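Local structure of phosphoserine aminotransferase (Bacillus circulans, 2C0R) at residues A[79-84]-A[171-176]; A[98-103]-A[130-135]; A[106-111]-A[115-120]; A[135-140]-A[144-149]; A[160-165]-A[179-184]. The protein catalyses the reversible, pyridoxal-phosphate-dependent transfer of an amino group between glutamate and 3-phosphohydroxypyruvate, making phosphoserine on the pathway to serine. The protein carries 1 engineered substitution. All blocks are in the same frame, centred on the assembly; numbering follows the deposited sequence.

Contact 1 of 5, residues A[79-84]-A[171-176]; sequences TQFAMI and IGDMSS. With PLP (pyridoxal-5'-phosphate), chain C.
Ile84 on helix 76-88 meets Ile171 on strand 170-173, where the helix packs on the central mixed sheet of the class-V aminotransferase fold beside the pyridoxal phosphate. The two isoleucines run past each other in opposite senses, so that each offers one branch to the other's chain end: Ile84 CG2 lies 3.6 Å from Ile171 CD1, and Ile84 CD1 lies 3.9 Å from Ile171 CG2. In Ile171, CG1 stands beside the backbone N (chi1 -60°) and the chain beyond it is extended, which carries CD1 out to the helix. Tyr145 packs on both isoleucines, and Tyr192 on Ile84.

Two residues farther along the strand, Asp173 meets both Phe81 and the cofactor. The edge of the Phe81 ring faces the carboxylate, with CE2 3.5 Å from Asp173 OD2 and the ring and carboxylate planes 62° apart, while Phe81 CZ also reaches C6 of the cofactor ring. The other oxygen, OD1, takes two bonds from Ser175: the hydroxyl OG arrives on the syn lone pair, and the backbone N, on the anti side and tilted from the carboxylate plane, closes an Asx turn. This double grip fixes the rotation of the carboxylate and holds OD2 toward the pyridine nitrogen, where Asp173 OD2 lies 2.6 Å from PLP N1.

Contact 2 of 5, residues A[98-103]-A[130-135]; sequences VMTGSW and TLPKLQ. With PLP (pyridoxal-5'-phosphate), chain C.
Apolar packing joins Thr100 to Pro132 and Leu131, at the point where strand 94-99 gives way to the loop leading into helix 102-114. The methyl of Thr100 does the touching: its CG2, anti to the carbonyl carbon, is 3.6 Å from Leu131 CD2 and 3.7 Å from Pro132 CD, the proline being crossed at about a right angle. Two residues earlier, on the strand, Val98 CG1 rests 3.8 Å from Pro132 CG, so the proline ring bridges both residues.

Aromatic stacking takes over beyond Gly101, the N-cap of the helix, whose backbone angles call for glycine. Trp103 lays one face of its indole flat over the cofactor ring, PLP C3 3.4 Å above the indole plane, and Trp103 CH2 comes within 3.5 Å of PLP C5A. Replacing this tryptophan by an alanine would probably remove the cover from the side of the pyridine ring that the indole lies over and leave the cofactor freer to tilt. Glu152 accepts a bond from Trp103 N. With no polar bond across it, the packing of Thr100 and Val98 on Pro132 rests on shape alone, while the hydroxyl of Thr100 is satisfied by Glu152.

Contact 3 of 5, residues A[106-111]-A[115-120]; sequences KALKEA and GDTHVA
This is helix-on-strand packing within a beta-alpha-beta unit, strand 94-99, helix 102-114 and strand 117-122, in which Leu108 and Ala111 of the helix lie against Thr117 and Val119 of an edge strand of the sheet within this chain. The short segments run nearly antiparallel, at 154°, with their axes 9.4 Å apart. Leu108 has CG anti to the backbone N (chi1 178°), which swings the branch toward the strand, where its two methyls take different partners: CD1 sits 3.7 Å from Thr117 CB, and CD2 lies more loosely, 4.2 Å from Val119 CG2. One helical turn on, Ala111 CB meets the methyl CG2 of Thr117 at 3.8 Å. Where the helix ends, Gly115 N gives a 3.0 Å hydrogen bond to Ala111 O. Tyr97 of strand 94-99 also touches both Leu108 and Ala111, while Glu110 OE2 bonds to Thr223 of the second subunit. Hydrocarbon contacts therefore hold the helix to the strand, and one backbone bond, from Gly115 to Ala111, links the two segments.

Contact 4 of 5, residues A[135-140]-A[144-149]; sequences QEIQLQ and AYLHLT
Leu146 of strand 143-149 fits between Ile137 and Leu139 of the preceding loop, and its two methyls serve both neighbours. The tight side is with Leu139, whose side chain crosses that of Leu146 at about a right angle: Leu139 CD2 presses to 3.3 Å from Leu146 CD1, closer than usual for two carbons, and also comes within 3.7 Å of Leu146 CB. Leu146 places CG anti to its own nitrogen (chi1 173°), which points the isobutyl group at Ile137 and Leu139.

Contact with Ile137 is easier. Its branch methyl CG2 lies 3.7 Å from Leu146 CD2 and 4.0 Å from Leu146 CD1. The strand belongs to the central mixed sheet, with strands 94-99 and 170-173 as its neighbours, and the loop lies across one face of it; Val98 and Ala120 also touch Leu146 there.

The outer side of the loop is looser. Ile137 and Leu139 are both partly exposed, whereas Leu146 is buried; between Ile137 and Leu139 in the chain, Gln138 directs its CB away from the strand, its side chain unmodelled beyond that atom. Backbone bonding there goes to the edge of the sheet, between Gln138 and Ala120. On the strand, Tyr145 turns away from the loop, and its hydroxyl bonds to that of Tyr97.

Contact 5 of 5, residues A[160-165]-A[179-184]; sequences KAFPDT and LSRPFD
Two loops flanking strand 170-173, one leading into it and the other leaving it, meet where Arg181 reaches across to Phe162 and Lys160. The guanidinium lies with one face toward the end of the phenyl ring, Arg181 NH1 3.5 Å from Phe162 CZ, and the two planes are steeply inclined at 73°. Its other terminal nitrogen, NH2, comes edge-on to the Lys160 backbone, 3.6 Å from Lys160 CA. A water adds a bridge, donating to Lys160 O at 3.0 Å and accepting from Arg181 NH2 at 3.2 Å. Arg181 starts from a chi1 of 50°, then runs extended from CG to NE, which carries the charged group across to the other loop. NH1 forms a salt bridge with Asp177 of its own loop, and NH2 a hydrogen bond to Phe159 O just before the other segment. A leucine in place of Arg181 would probably leave Asp177 without this countercharge and Phe159 O without this donor. Phe183 CB lies 4.3 Å from Phe162 CE1, at the edge of that ring. Phe162 also packs on Leu148 of strand 143-149, on Leu170 of strand 170-173 and edge-to-face with Phe188, while Arg181 and Pro182 lie against Gln265 of helix 260-280.

In the fold
From the N terminus, helix 76-88 opens contact 1, which closes only at strand 170-173 and so encloses contacts 2, 3 and 4. Strand 94-99 opens contact 2; within its span, contact 3 closes the short turn from helix 102-114 to strand 117-122. Contact 2 then closes in the following loop, and contact 4, sharing Gln135 with it, brings that loop back onto strand 143-149. Contact 5 crosses contact 1, its segments falling before and after strand 170-173. Contacts 1 and 2 meet at the cofactor, where Phe81 touches Trp103, whereas contacts 3 and 5, with centres about 22 Å apart, do not touch.

Contact 1 of 5, residues A[79-84]-A[171-176]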
# COMPACT_ATOMS: atom_id res chain seq x y z
N THR A 79 9.90 -3.83 1.91
CA THR A 79 9.82 -4.75 0.80
C THR A 79 10.97 -4.53 -0.16
O THR A 79 11.46 -5.49 -0.76
CB THR A 79 8.47 -4.53 0.08
OG1 THR A 79 7.51 -5.08 0.99
CG2 THR A 79 8.43 -5.25 -1.25
N GLN A 80 11.45 -3.27 -0.27
CA GLN A 80 12.62 -3.05 -1.12
C GLN A 80 13.87 -3.74 -0.59
O GLN A 80 14.71 -4.18 -1.39
CB GLN A 80 12.93 -1.55 -1.35
CG GLN A 80 11.73 -0.84 -2.01
CD GLN A 80 11.51 -1.44 -3.39
OE1 GLN A 80 10.40 -1.89 -3.66
NE2 GLN A 80 12.56 -1.44 -4.19
N PHE A 81 14.00 -3.91 0.72
CA PHE A 81 15.15 -4.64 1.26
C PHE A 81 15.26 -6.03 0.61
O PHE A 81 16.36 -6.50 0.42
CB PHE A 81 14.98 -4.86 2.76
CG PHE A 81 15.03 -3.59 3.59
CD1 PHE A 81 14.55 -3.64 4.89
CD2 PHE A 81 15.49 -2.40 3.06
CE1 PHE A 81 14.54 -2.48 5.67
CE2 PHE A 81 15.54 -1.25 3.87
CZ PHE A 81 15.08 -1.32 5.16
N ALA A 82 14.12 -6.64 0.31
CA ALA A 82 14.08 -7.95 -0.37
C ALA A 82 14.13 -7.81 -1.88
O ALA A 82 14.85 -8.55 -2.57
CB ALA A 82 12.84 -8.71 0.07
N MET A 83 13.34 -6.86 -2.36
CA MET A 83 13.28 -6.77 -3.84
C MET A 83 14.59 -6.38 -4.50
O MET A 83 14.90 -6.86 -5.59
CB MET A 83 12.16 -5.78 -4.14
CG MET A 83 11.73 -5.79 -5.60
SD MET A 83 10.23 -4.75 -5.76
CE MET A 83 10.15 -4.75 -7.58
N ILE A 84 15.39 -5.54 -3.83
CA ILE A 84 16.71 -5.17 -4.42
C ILE A 84 17.63 -6.39 -4.61
O ILE A 84 18.04 -6.68 -5.76
CB ILE A 84 17.31 -4.03 -3.55
CG1 ILE A 84 16.55 -2.73 -3.71
CG2 ILE A 84 18.80 -3.86 -3.81
CD1 ILE A 84 16.69 -1.83 -2.50
N ILE A 171 23.04 2.04 -4.53
CA ILE A 171 21.62 1.99 -4.15
C ILE A 171 21.46 2.65 -2.78
O ILE A 171 22.23 2.35 -1.87
CB ILE A 171 21.13 0.54 -4.13
CG1 ILE A 171 21.31 -0.05 -5.54
CG2 ILE A 171 19.70 0.43 -3.62
CD1 ILE A 171 20.80 -1.48 -5.64
N GLY A 172 20.49 3.54 -2.63
CA GLY A 172 20.34 4.29 -1.37
C GLY A 172 18.92 4.16 -0.84
O GLY A 172 17.96 4.47 -1.52
N ASP A 173 18.86 3.72 0.41
CA ASP A 173 17.62 3.85 1.16
C ASP A 173 17.53 5.27 1.72
O ASP A 173 18.19 5.57 2.70
CB ASP A 173 17.63 2.85 2.31
CG ASP A 173 16.41 2.94 3.21
OD1 ASP A 173 15.52 3.79 2.97
OD2 ASP A 173 16.32 2.12 4.15
N MET A 174 16.75 6.12 1.08
CA MET A 174 16.57 7.48 1.49
C MET A 174 15.20 7.66 2.14
O MET A 174 14.67 8.78 2.08
CB MET A 174 16.69 8.39 0.27
CG MET A 174 18.04 8.35 -0.37
SD MET A 174 18.19 9.63 -1.66
CE MET A 174 19.94 9.46 -2.03
N SER A 175 14.68 6.59 2.74
CA SER A 175 13.34 6.76 3.31
C SER A 175 13.16 7.99 4.22
O SER A 175 12.16 8.71 4.09
CB SER A 175 12.99 5.54 4.15
OG SER A 175 12.88 4.37 3.31
N SER A 176 14.14 8.26 5.09
CA SER A 176 13.92 9.35 6.03
C SER A 176 14.57 10.66 5.60
O SER A 176 14.52 11.60 6.40
CB SER A 176 14.32 8.88 7.41
OG SER A 176 15.63 8.35 7.42
N1 PLP C . 14.44 2.50 5.97
C2 PLP C . 14.46 3.64 6.71
C2A PLP C . 15.73 4.49 6.62
C3 PLP C . 13.39 4.00 7.48
O3 PLP C . 13.39 5.17 8.18
C4 PLP C . 12.25 3.22 7.43
C4A PLP C . 11.05 3.61 8.29
C5 PLP C . 12.28 2.02 6.74
C6 PLP C . 13.33 1.70 5.94
C5A PLP C . 11.09 1.06 6.81
O4P PLP C . 10.00 1.57 6.05
P PLP C . 8.62 0.78 5.92
O1P PLP C . 7.83 1.55 4.90
O2P PLP C . 8.02 0.85 7.31
O3P PLP C . 8.96 -0.61 5.51

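Contact 2 of 5, residues A[98-103]-A[130-135]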
# COMPACT_ATOMS: atom_id res chain seq x y z
N VAL A 98 26.81 -0.87 3.27
CA VAL A 98 27.46 0.01 4.25
C VAL A 98 26.63 -0.05 5.53
O VAL A 98 25.44 0.29 5.44
CB VAL A 98 27.53 1.43 3.69
CG1 VAL A 98 28.22 2.37 4.72
CG2 VAL A 98 28.20 1.48 2.33
N MET A 99 27.20 -0.47 6.64
CA MET A 99 26.47 -0.82 7.85
C MET A 99 26.57 0.33 8.85
O MET A 99 27.55 0.50 9.55
CB MET A 99 26.94 -2.13 8.48
CG MET A 99 26.96 -3.29 7.50
SD MET A 99 25.32 -3.60 6.74
CE MET A 99 24.39 -3.97 8.24
N THR A 100 25.50 1.13 8.87
CA THR A 100 25.47 2.40 9.61
C THR A 100 24.48 2.38 10.74
O THR A 100 24.28 3.43 11.38
CB THR A 100 25.14 3.58 8.65
OG1 THR A 100 24.05 3.15 7.80
CG2 THR A 100 26.34 3.88 7.76
N GLY A 101 23.83 1.26 11.01
CA GLY A 101 22.86 1.33 12.11
C GLY A 101 21.66 0.44 11.78
O GLY A 101 21.68 -0.53 11.02
N SER A 102 20.54 0.80 12.38
CA SER A 102 19.39 -0.08 12.41
C SER A 102 18.78 -0.38 11.07
O SER A 102 18.38 -1.54 10.79
CB SER A 102 18.32 0.58 13.30
OG SER A 102 18.79 0.56 14.65
N TRP A 103 18.69 0.64 10.22
CA TRP A 103 18.03 0.34 8.94
C TRP A 103 18.99 -0.33 7.94
O TRP A 103 18.54 -1.14 7.14
CB TRP A 103 17.41 1.62 8.41
CG TRP A 103 16.16 1.94 9.21
CD1 TRP A 103 15.92 3.01 10.00
CD2 TRP A 103 14.98 1.12 9.27
NE1 TRP A 103 14.66 2.93 10.55
CE2 TRP A 103 14.07 1.78 10.12
CE3 TRP A 103 14.62 -0.10 8.69
CZ2 TRP A 103 12.80 1.25 10.39
CZ3 TRP A 103 13.36 -0.63 8.96
CH2 TRP A 103 12.47 0.04 9.81
N THR A 130 29.70 7.09 14.66
CA THR A 130 30.60 7.76 13.75
C THR A 130 30.41 7.15 12.35
O THR A 130 30.83 6.01 12.16
CB THR A 130 32.07 7.55 14.17
OG1 THR A 130 32.18 8.03 15.52
CG2 THR A 130 33.03 8.34 13.29
N LEU A 131 29.82 7.90 11.43
CA LEU A 131 29.62 7.27 10.12
C LEU A 131 30.96 6.91 9.50
O LEU A 131 31.98 7.56 9.74
CB LEU A 131 28.92 8.25 9.19
CG LEU A 131 27.44 8.44 9.50
CD1 LEU A 131 26.92 9.73 8.87
CD2 LEU A 131 26.70 7.19 9.06
N PRO A 132 30.98 5.88 8.70
CA PRO A 132 32.19 5.56 7.95
C PRO A 132 32.47 6.72 7.01
O PRO A 132 31.59 7.28 6.36
CB PRO A 132 31.85 4.34 7.14
CG PRO A 132 30.42 4.04 7.39
CD PRO A 132 29.85 4.98 8.41
N LYS A 133 33.74 7.08 6.94
CA LYS A 133 34.16 7.99 5.88
C LYS A 133 34.03 7.30 4.52
O LYS A 133 34.13 6.06 4.41
CB LYS A 133 35.62 8.39 6.09
CG LYS A 133 35.87 9.11 7.39
CD LYS A 133 37.37 9.39 7.60
CE LYS A 133 37.65 10.25 8.82
NZ LYS A 133 38.98 10.94 8.81
N LEU A 134 33.85 8.10 3.47
CA LEU A 134 33.65 7.47 2.15
C LEU A 134 34.84 6.62 1.74
O LEU A 134 34.68 5.59 1.05
CB LEU A 134 33.30 8.56 1.12
CG LEU A 134 31.95 9.25 1.28
CD1 LEU A 134 31.56 10.00 0.01
CD2 LEU A 134 30.83 8.26 1.64
N GLN A 135 36.04 6.99 2.19
CA GLN A 135 37.32 6.33 1.90
C GLN A 135 37.37 4.92 2.47
O GLN A 135 38.12 4.06 2.02
CB GLN A 135 38.47 7.15 2.47
N1 PLP C . 14.44 2.50 5.97
C2 PLP C . 14.46 3.64 6.71
C2A PLP C . 15.73 4.49 6.62
C3 PLP C . 13.39 4.00 7.48
O3 PLP C . 13.39 5.17 8.18
C4 PLP C . 12.25 3.22 7.43
C4A PLP C . 11.05 3.61 8.29
C5 PLP C . 12.28 2.02 6.74
C6 PLP C . 13.33 1.70 5.94
C5A PLP C . 11.09 1.06 6.81
O4P PLP C . 10.00 1.57 6.05
P PLP C . 8.62 0.78 5.92
O1P PLP C . 7.83 1.55 4.90
O2P PLP C . 8.02 0.85 7.31
O3P PLP C . 8.96 -0.61 5.51

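Contact 3 of 5, residues A[106-111]-A[115-120]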
# COMPACT_ATOMS: atom_id res chain seq x y z
N LYS A 106 18.67 -3.93 8.86
CA LYS A 106 17.46 -4.61 8.35
C LYS A 106 17.65 -4.95 6.87
O LYS A 106 17.24 -5.98 6.36
CB LYS A 106 16.25 -3.70 8.53
CG LYS A 106 15.80 -3.64 9.99
CD LYS A 106 14.93 -4.86 10.27
CE LYS A 106 14.12 -4.72 11.55
NZ LYS A 106 12.80 -4.08 11.28
N ALA A 107 18.31 -4.03 6.16
CA ALA A 107 18.52 -4.24 4.71
C ALA A 107 19.44 -5.42 4.52
O ALA A 107 19.15 -6.26 3.67
CB ALA A 107 19.06 -2.98 4.04
N LEU A 108 20.55 -5.49 5.26
CA LEU A 108 21.49 -6.60 5.06
C LEU A 108 20.80 -7.90 5.38
O LEU A 108 21.03 -8.90 4.67
CB LEU A 108 22.70 -6.38 5.99
CG LEU A 108 23.76 -7.49 5.93
CD1 LEU A 108 24.39 -7.59 4.54
CD2 LEU A 108 24.80 -7.24 7.02
N LYS A 109 19.98 -7.95 6.42
CA LYS A 109 19.27 -9.15 6.81
C LYS A 109 18.52 -9.77 5.62
O LYS A 109 18.60 -10.97 5.37
CB LYS A 109 18.32 -8.82 7.97
CG LYS A 109 17.25 -9.94 8.12
CD LYS A 109 16.41 -9.54 9.34
CE LYS A 109 15.72 -10.77 9.89
NZ LYS A 109 14.62 -10.37 10.81
N GLU A 110 17.80 -8.94 4.86
CA GLU A 110 17.04 -9.53 3.76
C GLU A 110 17.99 -10.03 2.68
O GLU A 110 17.75 -11.08 2.08
CB GLU A 110 16.02 -8.54 3.16
CG GLU A 110 14.98 -8.14 4.18
CD GLU A 110 14.30 -9.37 4.75
OE1 GLU A 110 13.77 -10.14 3.94
OE2 GLU A 110 14.31 -9.49 5.98
N ALA A 111 19.07 -9.28 2.44
CA ALA A 111 19.95 -9.72 1.35
C ALA A 111 20.57 -11.07 1.69
O ALA A 111 20.77 -11.90 0.81
CB ALA A 111 21.01 -8.67 1.03
N GLY A 115 21.27 -14.22 -1.03
CA GLY A 115 22.58 -14.67 -1.47
C GLY A 115 23.69 -14.19 -0.55
O GLY A 115 23.51 -13.76 0.59
N ASP A 116 24.86 -14.26 -1.14
CA ASP A 116 26.10 -13.84 -0.53
C ASP A 116 26.15 -12.33 -0.33
O ASP A 116 25.70 -11.58 -1.21
CB ASP A 116 27.24 -14.30 -1.46
CG ASP A 116 27.37 -15.81 -1.36
OD1 ASP A 116 26.89 -16.39 -0.36
OD2 ASP A 116 27.97 -16.33 -2.33
N THR A 117 26.68 -11.91 0.79
CA THR A 117 26.73 -10.48 1.06
C THR A 117 28.13 -10.10 1.51
O THR A 117 28.94 -10.96 1.87
CB THR A 117 25.74 -10.06 2.15
OG1 THR A 117 26.08 -10.81 3.34
CG2 THR A 117 24.28 -10.36 1.78
N HIS A 118 28.42 -8.83 1.54
CA HIS A 118 29.72 -8.29 1.95
C HIS A 118 29.52 -6.96 2.66
O HIS A 118 28.85 -6.08 2.12
CB HIS A 118 30.65 -8.05 0.76
CG HIS A 118 31.94 -7.43 1.19
ND1 HIS A 118 32.85 -8.15 1.93
CD2 HIS A 118 32.48 -6.21 1.00
CE1 HIS A 118 33.91 -7.37 2.18
NE2 HIS A 118 33.71 -6.19 1.62
N VAL A 119 30.14 -6.81 3.83
CA VAL A 119 30.06 -5.53 4.54
C VAL A 119 31.19 -4.64 4.01
O VAL A 119 32.40 -4.92 4.25
CB VAL A 119 30.15 -5.75 6.05
CG1 VAL A 119 30.35 -4.43 6.80
CG2 VAL A 119 28.89 -6.48 6.56
N ALA A 120 30.89 -3.60 3.29
CA ALA A 120 31.79 -2.72 2.56
C ALA A 120 32.38 -1.66 3.49
O ALA A 120 33.46 -1.09 3.26
CB ALA A 120 31.14 -2.07 1.34

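Contact 4 of 5, residues A[135-140]-A[144-149]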
# COMPACT_ATOMS: atom_id res chain seq x y z
N GLN A 135 36.04 6.99 2.19
CA GLN A 135 37.32 6.33 1.90
C GLN A 135 37.37 4.92 2.47
O GLN A 135 38.12 4.06 2.02
CB GLN A 135 38.47 7.15 2.47
N GLU A 136 36.54 4.71 3.51
CA GLU A 136 36.53 3.40 4.15
C GLU A 136 35.62 2.43 3.40
O GLU A 136 35.68 1.25 3.76
CB GLU A 136 36.04 3.41 5.60
CG GLU A 136 36.69 4.38 6.56
CD GLU A 136 35.84 4.53 7.80
OE1 GLU A 136 35.24 3.54 8.26
OE2 GLU A 136 35.75 5.66 8.29
N ILE A 137 34.81 2.87 2.45
CA ILE A 137 33.93 1.92 1.73
C ILE A 137 34.69 1.12 0.70
O ILE A 137 35.27 1.64 -0.23
CB ILE A 137 32.76 2.64 1.05
CG1 ILE A 137 31.97 3.43 2.06
CG2 ILE A 137 31.94 1.62 0.27
CD1 ILE A 137 30.89 4.35 1.56
N GLN A 138 34.72 -0.19 0.88
CA GLN A 138 35.51 -0.98 -0.09
C GLN A 138 34.67 -2.14 -0.59
O GLN A 138 34.27 -2.94 0.23
CB GLN A 138 36.80 -1.45 0.58
N LEU A 139 34.44 -2.25 -1.89
CA LEU A 139 33.57 -3.25 -2.48
C LEU A 139 34.28 -4.55 -2.73
O LEU A 139 35.41 -4.66 -3.18
CB LEU A 139 33.04 -2.62 -3.79
CG LEU A 139 32.13 -1.40 -3.54
CD1 LEU A 139 31.61 -0.83 -4.85
CD2 LEU A 139 31.00 -1.85 -2.63
N GLN A 140 33.56 -5.67 -2.47
CA GLN A 140 34.19 -6.91 -2.97
C GLN A 140 34.17 -6.93 -4.47
O GLN A 140 33.26 -6.36 -5.09
CB GLN A 140 33.38 -8.08 -2.40
CG GLN A 140 33.92 -9.38 -3.00
CD GLN A 140 34.09 -10.41 -1.89
OE1 GLN A 140 35.05 -10.25 -1.13
NE2 GLN A 140 33.19 -11.38 -1.85
N ALA A 144 27.44 -6.89 -6.73
CA ALA A 144 26.29 -6.67 -7.58
C ALA A 144 25.85 -5.22 -7.49
O ALA A 144 25.27 -4.63 -8.38
CB ALA A 144 25.14 -7.59 -7.16
N TYR A 145 26.11 -4.68 -6.30
CA TYR A 145 25.66 -3.32 -5.99
C TYR A 145 26.30 -2.94 -4.66
O TYR A 145 26.82 -3.80 -3.98
CB TYR A 145 24.16 -3.14 -5.87
CG TYR A 145 23.39 -4.00 -4.90
CD1 TYR A 145 23.29 -3.69 -3.54
CD2 TYR A 145 22.74 -5.15 -5.34
CE1 TYR A 145 22.58 -4.52 -2.68
CE2 TYR A 145 22.01 -5.96 -4.49
CZ TYR A 145 21.93 -5.64 -3.15
OH TYR A 145 21.21 -6.42 -2.26
N LEU A 146 26.23 -1.64 -4.36
CA LEU A 146 26.58 -1.16 -3.04
C LEU A 146 25.33 -0.48 -2.47
O LEU A 146 24.86 0.44 -3.15
CB LEU A 146 27.75 -0.17 -3.04
CG LEU A 146 28.01 0.46 -1.66
CD1 LEU A 146 28.66 -0.53 -0.72
CD2 LEU A 146 28.85 1.71 -1.80
N HIS A 147 24.84 -0.90 -1.32
CA HIS A 147 23.66 -0.31 -0.70
C HIS A 147 24.10 0.51 0.52
O HIS A 147 24.86 0.03 1.34
CB HIS A 147 22.75 -1.44 -0.28
CG HIS A 147 21.49 -1.00 0.37
ND1 HIS A 147 21.43 -0.53 1.68
CD2 HIS A 147 20.23 -0.98 -0.09
CE1 HIS A 147 20.15 -0.21 1.94
NE2 HIS A 147 19.39 -0.48 0.88
N LEU A 148 23.61 1.74 0.57
CA LEU A 148 23.77 2.53 1.78
C LEU A 148 22.41 3.07 2.19
O LEU A 148 21.45 3.10 1.40
CB LEU A 148 24.80 3.64 1.58
CG LEU A 148 24.60 4.68 0.48
CD1 LEU A 148 23.61 5.78 0.82
CD2 LEU A 148 25.93 5.37 0.14
N THR A 149 22.38 3.51 3.42
CA THR A 149 21.24 4.16 4.04
C THR A 149 21.62 5.62 4.21
O THR A 149 22.55 5.90 4.99
CB THR A 149 20.97 3.48 5.39
OG1 THR A 149 20.94 2.06 5.15
CG2 THR A 149 19.64 3.89 5.98

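Contact 5 of 5, residues A[160-165]-A[179-184]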
# COMPACT_ATOMS: atom_id res chain seq x y z
N LYS A 160 26.45 13.12 4.45
CA LYS A 160 26.36 14.40 3.72
C LYS A 160 26.72 14.24 2.25
O LYS A 160 26.47 15.13 1.47
CB LYS A 160 27.34 15.43 4.28
CG LYS A 160 27.12 15.66 5.78
CD LYS A 160 28.14 16.74 6.19
CE LYS A 160 28.51 16.59 7.66
NZ LYS A 160 27.33 16.85 8.49
N ALA A 161 27.34 13.14 1.90
CA ALA A 161 27.81 12.91 0.54
C ALA A 161 27.90 11.40 0.33
O ALA A 161 28.01 10.65 1.29
CB ALA A 161 29.18 13.53 0.29
N PHE A 162 27.88 11.01 -0.92
CA PHE A 162 27.81 9.62 -1.34
C PHE A 162 29.04 9.28 -2.19
O PHE A 162 29.61 10.13 -2.88
CB PHE A 162 26.54 9.40 -2.15
CG PHE A 162 25.31 9.87 -1.36
CD1 PHE A 162 24.60 10.97 -1.80
CD2 PHE A 162 24.92 9.18 -0.23
CE1 PHE A 162 23.47 11.40 -1.12
CE2 PHE A 162 23.81 9.66 0.46
CZ PHE A 162 23.09 10.78 0.05
N PRO A 163 29.40 8.00 -2.11
CA PRO A 163 30.62 7.53 -2.78
C PRO A 163 30.37 7.35 -4.26
O PRO A 163 29.25 7.17 -4.74
CB PRO A 163 30.83 6.16 -2.14
CG PRO A 163 29.41 5.69 -1.97
CD PRO A 163 28.68 6.91 -1.41
N ASP A 164 31.47 7.38 -5.00
CA ASP A 164 31.40 7.09 -6.43
C ASP A 164 31.79 5.63 -6.59
O ASP A 164 32.90 5.27 -6.21
CB ASP A 164 32.27 8.05 -7.24
CG ASP A 164 31.85 9.51 -7.22
OD1 ASP A 164 30.63 9.83 -7.33
OD2 ASP A 164 32.74 10.39 -7.10
N THR A 165 30.91 4.82 -7.11
CA THR A 165 31.14 3.37 -7.11
C THR A 165 31.49 2.86 -8.48
O THR A 165 31.54 1.64 -8.67
CB THR A 165 29.88 2.68 -6.56
OG1 THR A 165 28.73 3.08 -7.31
CG2 THR A 165 29.64 3.16 -5.12
N LEU A 179 14.25 13.96 -0.81
CA LEU A 179 13.74 15.31 -1.12
C LEU A 179 13.77 16.24 0.09
O LEU A 179 12.97 17.16 0.18
CB LEU A 179 12.33 15.26 -1.75
CG LEU A 179 12.15 14.29 -2.89
CD1 LEU A 179 10.74 14.51 -3.50
CD2 LEU A 179 13.20 14.42 -3.99
N SER A 180 14.78 16.03 0.94
CA SER A 180 15.10 17.01 1.98
C SER A 180 16.26 17.89 1.56
O SER A 180 16.55 18.90 2.22
CB SER A 180 15.48 16.34 3.29
OG SER A 180 16.66 15.59 3.18
N ARG A 181 16.93 17.51 0.47
CA ARG A 181 18.18 18.16 0.12
C ARG A 181 18.50 17.82 -1.33
O ARG A 181 18.13 16.74 -1.77
CB ARG A 181 19.34 17.72 1.03
CG ARG A 181 19.51 16.22 1.20
CD ARG A 181 20.93 15.72 1.47
NE ARG A 181 20.83 14.28 1.77
CZ ARG A 181 21.75 13.65 2.50
NH1 ARG A 181 21.65 12.34 2.79
NH2 ARG A 181 22.81 14.36 2.94
N PRO A 182 19.17 18.70 -2.04
CA PRO A 182 19.63 18.33 -3.38
C PRO A 182 20.61 17.18 -3.26
O PRO A 182 21.39 17.01 -2.33
CB PRO A 182 20.37 19.57 -3.87
CG PRO A 182 19.88 20.69 -3.00
CD PRO A 182 19.56 20.07 -1.66
N PHE A 183 20.56 16.33 -4.29
CA PHE A 183 21.57 15.34 -4.54
C PHE A 183 21.54 15.05 -6.04
O PHE A 183 20.54 15.32 -6.71
CB PHE A 183 21.38 14.08 -3.69
CG PHE A 183 20.21 13.20 -4.04
CD1 PHE A 183 20.32 12.08 -4.86
CD2 PHE A 183 18.98 13.50 -3.51
CE1 PHE A 183 19.22 11.29 -5.18
CE2 PHE A 183 17.87 12.71 -3.77
CZ PHE A 183 18.01 11.60 -4.58
N ASP A 184 22.68 14.50 -6.45
CA ASP A 184 22.82 14.13 -7.87
C ASP A 184 22.33 12.70 -8.04
O ASP A 184 23.04 11.76 -7.66
CB ASP A 184 24.27 14.27 -8.31
CG ASP A 184 24.58 13.86 -9.74
OD1 ASP A 184 23.59 13.69 -10.52
OD2 ASP A 184 25.79 13.73 -10.05
O HOH W 1 24.05 16.84 1.30